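Local coordinates for BH2602 protein (Bacillus halodurans, PDB 3NWZ) that binds coenzyme A and probably hydrolyses acyl-CoA thioesters, at the coenzyme A site. Residues are numbered along the deposited sequence; one frame, centred on the assembly and turned at random. Chains: chain A/B/C, BH2602 protein.

The coenzyme A site. Residues chain A 109-111, 162, 164, 166-167; chain B 134, 136-139; chain C 76, 80-81, 83, 117-120, 122. With COA (coenzyme A), chain D.
Three chains of this hotdog-fold protein of the thioesterase superfamily share one coenzyme A. At the adenine end, the hydroxyl OG of A:Ser166 can donate to ring nitrogen N1A and accept from amino nitrogen N6A, 2.8 Å from each. The guanidinium of A:Arg167 lies over the adenine face in a cation-pi contact, NE 4.1 Å from the centroid of the five-membered ring. Its CG takes the crowded position between backbone N and carbonyl carbon (chi1 67°), which sets CG beside the ribose hydroxyl O2B, and a bend at chi2 brings the guanidinium over the base.

The diphosphate meets chain B. The backbone N of B:Lys137 donates to O2A of the first phosphate at 2.8 Å, and that of B:Gln138 to O5A of the second at 2.9 Å. The imidazole NE2 of B:His134 gives O4A a bond of 2.9 Å, 27° out of the ring plane. B:Arg139 meets the same oxygen edge-on through NE, a weak bond and salt bridge. C:Val118 covers one face of the histidine ring. An alanine in place of B:His134 would remove the imidazole and would probably weaken the hold on the second phosphate and the packing against C:Val118.

The pantetheine arm runs between chains A and C. Its hydroxyl OAP bonds the backbone O of C:Val118 at 2.7 Å and that of C:Tyr117, approaching above both carbonyl planes. The ring of A:Phe162 turns a face to CCP, while C:Pro120 packs CD against C7P. At the far end, A:Val109 lies beside the thiol sulfur, CA to S1P 3.8 Å, near C:Asn76 and the start of helix 83-99. The site holds coenzyme A across three chains and probably presents the thiol, where an acyl group would be attached, between chains A and C.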
loop_
_atom_site.group_PDB
_atom_site.type_symbol
_atom_site.label_atom_id
_atom_site.label_comp_id
_atom_site.label_asym_id
_atom_site.label_seq_id
_atom_site.Cartn_x
_atom_site.Cartn_y
_atom_site.Cartn_z
ATOM N N VAL A 109 17.806 -2.568 2.978
ATOM C CA VAL A 109 16.910 -3.696 3.166
ATOM C C VAL A 109 15.505 -3.201 2.901
ATOM O O VAL A 109 15.166 -2.062 3.217
ATOM C CB VAL A 109 16.990 -4.305 4.594
ATOM C CG1 VAL A 109 18.391 -4.866 4.835
ATOM C CG2 VAL A 109 16.608 -3.268 5.652
ATOM N N THR A 110 14.698 -4.058 2.292
ATOM C CA THR A 110 13.326 -3.732 1.955
ATOM C C THR A 110 12.461 -3.612 3.208
ATOM O O THR A 110 12.362 -4.553 3.996
ATOM C CB THR A 110 12.744 -4.817 1.069
ATOM O OG1 THR A 110 13.754 -5.274 0.166
ATOM C CG2 THR A 110 11.571 -4.285 0.287
ATOM N N SER A 111 11.844 -2.449 3.376
ATOM C CA SER A 111 10.964 -2.171 4.508
ATOM C C SER A 111 9.509 -2.506 4.188
ATOM O O SER A 111 8.853 -3.234 4.949
ATOM C CB SER A 111 11.051 -0.701 4.892
ATOM O OG SER A 111 10.022 -0.361 5.796
ATOM N N PHE A 162 15.451 0.781 3.813
ATOM C CA PHE A 162 16.124 1.441 4.908
ATOM C C PHE A 162 17.591 1.145 4.760
ATOM O O PHE A 162 17.973 0.057 4.320
ATOM C CB PHE A 162 15.628 0.881 6.245
ATOM C CG PHE A 162 14.632 1.751 6.922
ATOM C CD1 PHE A 162 15.042 2.699 7.846
ATOM C CD2 PHE A 162 13.282 1.671 6.592
ATOM C CE1 PHE A 162 14.123 3.564 8.433
ATOM C CE2 PHE A 162 12.358 2.530 7.171
ATOM C CZ PHE A 162 12.782 3.483 8.098
ATOM N N LEU A 164 20.554 -0.203 5.953
ATOM C CA LEU A 164 20.989 -1.176 6.951
ATOM C C LEU A 164 21.974 -0.594 7.973
ATOM O O LEU A 164 22.865 0.179 7.610
ATOM C CB LEU A 164 21.646 -2.356 6.243
ATOM C CG LEU A 164 22.014 -3.506 7.170
ATOM C CD1 LEU A 164 20.754 -4.266 7.589
ATOM C CD2 LEU A 164 22.990 -4.420 6.444
ATOM N N SER A 166 23.137 -2.848 10.882
ATOM C CA SER A 166 23.482 -3.974 11.768
ATOM C C SER A 166 24.094 -3.594 13.132
ATOM O O SER A 166 25.143 -2.945 13.213
ATOM C CB SER A 166 24.406 -4.970 11.044
ATOM O OG SER A 166 23.778 -5.526 9.901
ATOM N N ARG A 167 23.401 -4.010 14.190
ATOM C CA ARG A 167 23.786 -3.771 15.577
ATOM C C ARG A 167 25.248 -4.109 15.847
ATOM O O ARG A 167 25.659 -5.265 15.733
ATOM C CB ARG A 167 22.889 -4.600 16.504
ATOM C CG ARG A 167 23.073 -6.118 16.390
ATOM C CD ARG A 167 23.187 -6.602 14.940
ATOM N NE ARG A 167 23.193 -8.061 14.831
ATOM C CZ ARG A 167 23.654 -8.737 13.780
ATOM N NH1 ARG A 167 24.160 -8.090 12.737
ATOM N NH2 ARG A 167 23.601 -10.063 13.773
ATOM N N HIS B 134 4.362 -3.597 15.318
ATOM C CA HIS B 134 5.797 -3.620 15.568
ATOM C C HIS B 134 6.306 -2.270 16.063
ATOM O O HIS B 134 6.000 -1.228 15.475
ATOM C CB HIS B 134 6.536 -3.992 14.285
ATOM C CG HIS B 134 7.961 -3.533 14.257
ATOM N ND1 HIS B 134 8.974 -4.195 14.919
ATOM C CD2 HIS B 134 8.540 -2.465 13.659
ATOM C CE1 HIS B 134 10.113 -3.554 14.728
ATOM N NE2 HIS B 134 9.877 -2.500 13.968
ATOM N N GLY B 136 9.789 -0.527 16.664
ATOM C CA GLY B 136 11.231 -0.560 16.469
ATOM C C GLY B 136 11.827 0.818 16.648
ATOM O O GLY B 136 11.094 1.800 16.724
ATOM N N LYS B 137 13.150 0.900 16.718
ATOM C CA LYS B 137 13.818 2.181 16.903
ATOM C C LYS B 137 13.473 3.207 15.833
ATOM O O LYS B 137 13.179 4.355 16.139
ATOM C CB LYS B 137 15.341 2.004 16.909
ATOM C CG LYS B 137 15.960 1.442 18.181
ATOM C CD LYS B 137 15.724 -0.051 18.346
ATOM C CE LYS B 137 16.699 -0.631 19.364
ATOM N NZ LYS B 137 16.730 0.171 20.620
ATOM N N GLN B 138 13.519 2.785 14.575
ATOM C CA GLN B 138 13.267 3.688 13.453
ATOM C C GLN B 138 11.804 3.944 13.081
ATOM O O GLN B 138 11.416 5.099 12.900
ATOM C CB GLN B 138 14.048 3.197 12.232
ATOM C CG GLN B 138 15.557 3.170 12.461
ATOM C CD GLN B 138 16.319 2.579 11.285
ATOM O OE1 GLN B 138 16.405 1.362 11.128
ATOM N NE2 GLN B 138 16.863 3.448 10.443
ATOM N N ARG B 139 11.001 2.888 12.955
ATOM C CA ARG B 139 9.576 3.055 12.634
ATOM C C ARG B 139 8.659 2.112 13.417
ATOM O O ARG B 139 9.103 1.083 13.934
ATOM C CB ARG B 139 9.328 2.892 11.116
ATOM C CG ARG B 139 9.834 1.591 10.463
ATOM C CD ARG B 139 9.051 0.351 10.897
ATOM N NE ARG B 139 9.373 -0.826 10.089
ATOM C CZ ARG B 139 8.773 -1.123 8.942
ATOM N NH1 ARG B 139 7.821 -0.330 8.475
ATOM N NH2 ARG B 139 9.118 -2.203 8.260
ATOM N N ASN C 76 19.407 -14.067 1.506
ATOM C CA ASN C 76 19.936 -13.067 0.587
ATOM C C ASN C 76 21.422 -12.906 0.918
ATOM O O ASN C 76 21.944 -13.577 1.813
ATOM C CB ASN C 76 19.217 -11.725 0.780
ATOM C CG ASN C 76 19.314 -11.199 2.214
ATOM O OD1 ASN C 76 20.149 -11.648 3.011
ATOM N ND2 ASN C 76 18.463 -10.227 2.541
HETATM N N MSE C 80 20.172 -13.408 5.767
HETATM C CA MSE C 80 18.847 -13.379 6.378
HETATM C C MSE C 80 17.864 -13.858 5.323
HETATM O O MSE C 80 18.188 -13.831 4.127
HETATM C CB MSE C 80 18.476 -11.965 6.843
HETATM C CG MSE C 80 18.406 -10.901 5.742
HETATM SE SE MSE C 80 17.868 -9.145 6.434
HETATM C CE MSE C 80 19.593 -8.550 7.117
ATOM N N VAL C 81 16.680 -14.305 5.752
ATOM C CA VAL C 81 15.681 -14.787 4.803
ATOM C C VAL C 81 15.426 -13.734 3.731
ATOM O O VAL C 81 15.169 -12.560 4.036
ATOM C CB VAL C 81 14.345 -15.141 5.506
ATOM C CG1 VAL C 81 13.291 -15.562 4.463
ATOM C CG2 VAL C 81 14.575 -16.275 6.502
ATOM N N GLY C 83 13.789 -11.396 1.018
ATOM C CA GLY C 83 12.506 -10.718 1.005
ATOM C C GLY C 83 11.480 -11.356 0.095
ATOM O O GLY C 83 10.404 -11.735 0.552
ATOM N N TYR C 117 8.013 -5.417 6.212
ATOM C CA TYR C 117 9.059 -6.264 6.769
ATOM C C TYR C 117 9.434 -5.616 8.069
ATOM O O TYR C 117 9.859 -4.463 8.096
ATOM C CB TYR C 117 10.246 -6.317 5.837
ATOM C CG TYR C 117 9.891 -6.987 4.547
ATOM C CD1 TYR C 117 9.927 -8.365 4.428
ATOM C CD2 TYR C 117 9.480 -6.240 3.455
ATOM C CE1 TYR C 117 9.567 -8.990 3.248
ATOM C CE2 TYR C 117 9.113 -6.851 2.279
ATOM C CZ TYR C 117 9.157 -8.226 2.176
ATOM O OH TYR C 117 8.773 -8.817 0.996
ATOM N N VAL C 118 9.277 -6.367 9.148
ATOM C CA VAL C 118 9.533 -5.850 10.478
ATOM C C VAL C 118 10.863 -6.258 11.098
ATOM O O VAL C 118 11.533 -5.431 11.724
ATOM C CB VAL C 118 8.358 -6.253 11.390
ATOM C CG1 VAL C 118 8.735 -6.124 12.845
ATOM C CG2 VAL C 118 7.157 -5.395 11.055
ATOM N N LYS C 119 11.228 -7.527 10.942
ATOM C CA LYS C 119 12.485 -8.042 11.476
ATOM C C LYS C 119 13.044 -9.047 10.475
ATOM O O LYS C 119 12.292 -9.740 9.805
ATOM C CB LYS C 119 12.270 -8.733 12.826
ATOM C CG LYS C 119 11.823 -7.808 13.947
ATOM C CD LYS C 119 11.338 -8.595 15.164
ATOM C CE LYS C 119 10.648 -7.689 16.186
ATOM N NZ LYS C 119 9.925 -8.464 17.233
ATOM N N PRO C 120 14.378 -9.125 10.355
ATOM C CA PRO C 120 14.993 -10.061 9.416
ATOM C C PRO C 120 14.491 -11.483 9.586
ATOM O O PRO C 120 14.109 -11.893 10.683
ATOM C CB PRO C 120 16.481 -9.924 9.731
ATOM C CG PRO C 120 16.598 -8.478 10.053
ATOM C CD PRO C 120 15.401 -8.250 10.959
HETATM N N MSE C 122 15.252 -14.642 10.377
HETATM C CA MSE C 122 16.356 -15.384 10.987
HETATM C C MSE C 122 15.912 -16.379 12.057
HETATM O O MSE C 122 15.003 -16.116 12.851
HETATM C CB MSE C 122 17.392 -14.418 11.583
HETATM C CG MSE C 122 18.126 -13.581 10.535
HETATM SE SE MSE C 122 19.704 -12.731 11.223
HETATM C CE MSE C 122 20.874 -14.267 11.251
HETATM N N1A COA D . 20.999 -5.655 10.310
HETATM C C2A COA D . 20.173 -4.902 11.015
HETATM N N3A COA D . 19.466 -5.392 12.018
HETATM C C4A COA D . 19.569 -6.685 12.353
HETATM C C5A COA D . 20.426 -7.510 11.637
HETATM C C6A COA D . 21.154 -6.958 10.589
HETATM N N6A COA D . 21.996 -7.705 9.882
HETATM N N7A COA D . 20.344 -8.726 12.165
HETATM C C8A COA D . 19.477 -8.675 13.173
HETATM N N9A COA D . 19.005 -7.436 13.294
HETATM C C1B COA D . 18.047 -6.973 14.324
HETATM C C2B COA D . 18.529 -5.737 15.081
HETATM O O2B COA D . 19.580 -6.103 15.981
HETATM C C3B COA D . 17.229 -5.436 15.822
HETATM O O3B COA D . 17.029 -6.392 16.868
HETATM P P3B COA D . 16.107 -6.008 18.130
HETATM O O7A COA D . 14.669 -6.240 17.868
HETATM O O8A COA D . 16.650 -6.870 19.377
HETATM O O9A COA D . 16.434 -4.464 18.447
HETATM C C4B COA D . 16.203 -5.616 14.701
HETATM O O4B COA D . 16.781 -6.561 13.780
HETATM C C5B COA D . 16.031 -4.298 13.940
HETATM O O5B COA D . 15.391 -3.317 14.761
HETATM P P1A COA D . 15.146 -1.826 14.200
HETATM O O1A COA D . 16.437 -1.269 13.739
HETATM O O2A COA D . 14.391 -1.087 15.238
HETATM O O3A COA D . 14.194 -2.083 12.927
HETATM P P2A COA D . 13.232 -0.916 12.377
HETATM O O4A COA D . 11.916 -1.530 12.087
HETATM O O5A COA D . 13.279 0.230 13.313
HETATM O O6A COA D . 13.935 -0.491 10.990
HETATM C CBP COA D . 13.913 -2.154 9.181
HETATM C CCP COA D . 13.364 -0.832 9.724
HETATM C CDP COA D . 15.442 -2.110 9.205
HETATM C CEP COA D . 13.431 -2.346 7.741
HETATM C CAP COA D . 13.439 -3.329 10.039
HETATM O OAP COA D . 12.009 -3.363 10.059
HETATM C C9P COA D . 13.972 -4.637 9.450
HETATM O O9P COA D . 15.049 -5.105 9.818
HETATM N N8P COA D . 13.206 -5.198 8.518
HETATM C C7P COA D . 13.577 -6.458 7.861
HETATM C C6P COA D . 13.803 -6.232 6.363
HETATM C C5P COA D . 14.157 -7.550 5.670
HETATM O O5P COA D . 14.209 -8.599 6.310
HETATM N N4P COA D . 14.395 -7.472 4.362
HETATM C C3P COA D . 14.744 -8.672 3.588
HETATM C C2P COA D . 14.939 -8.326 2.111
HETATM S S1P COA D . 16.341 -7.186 1.819
#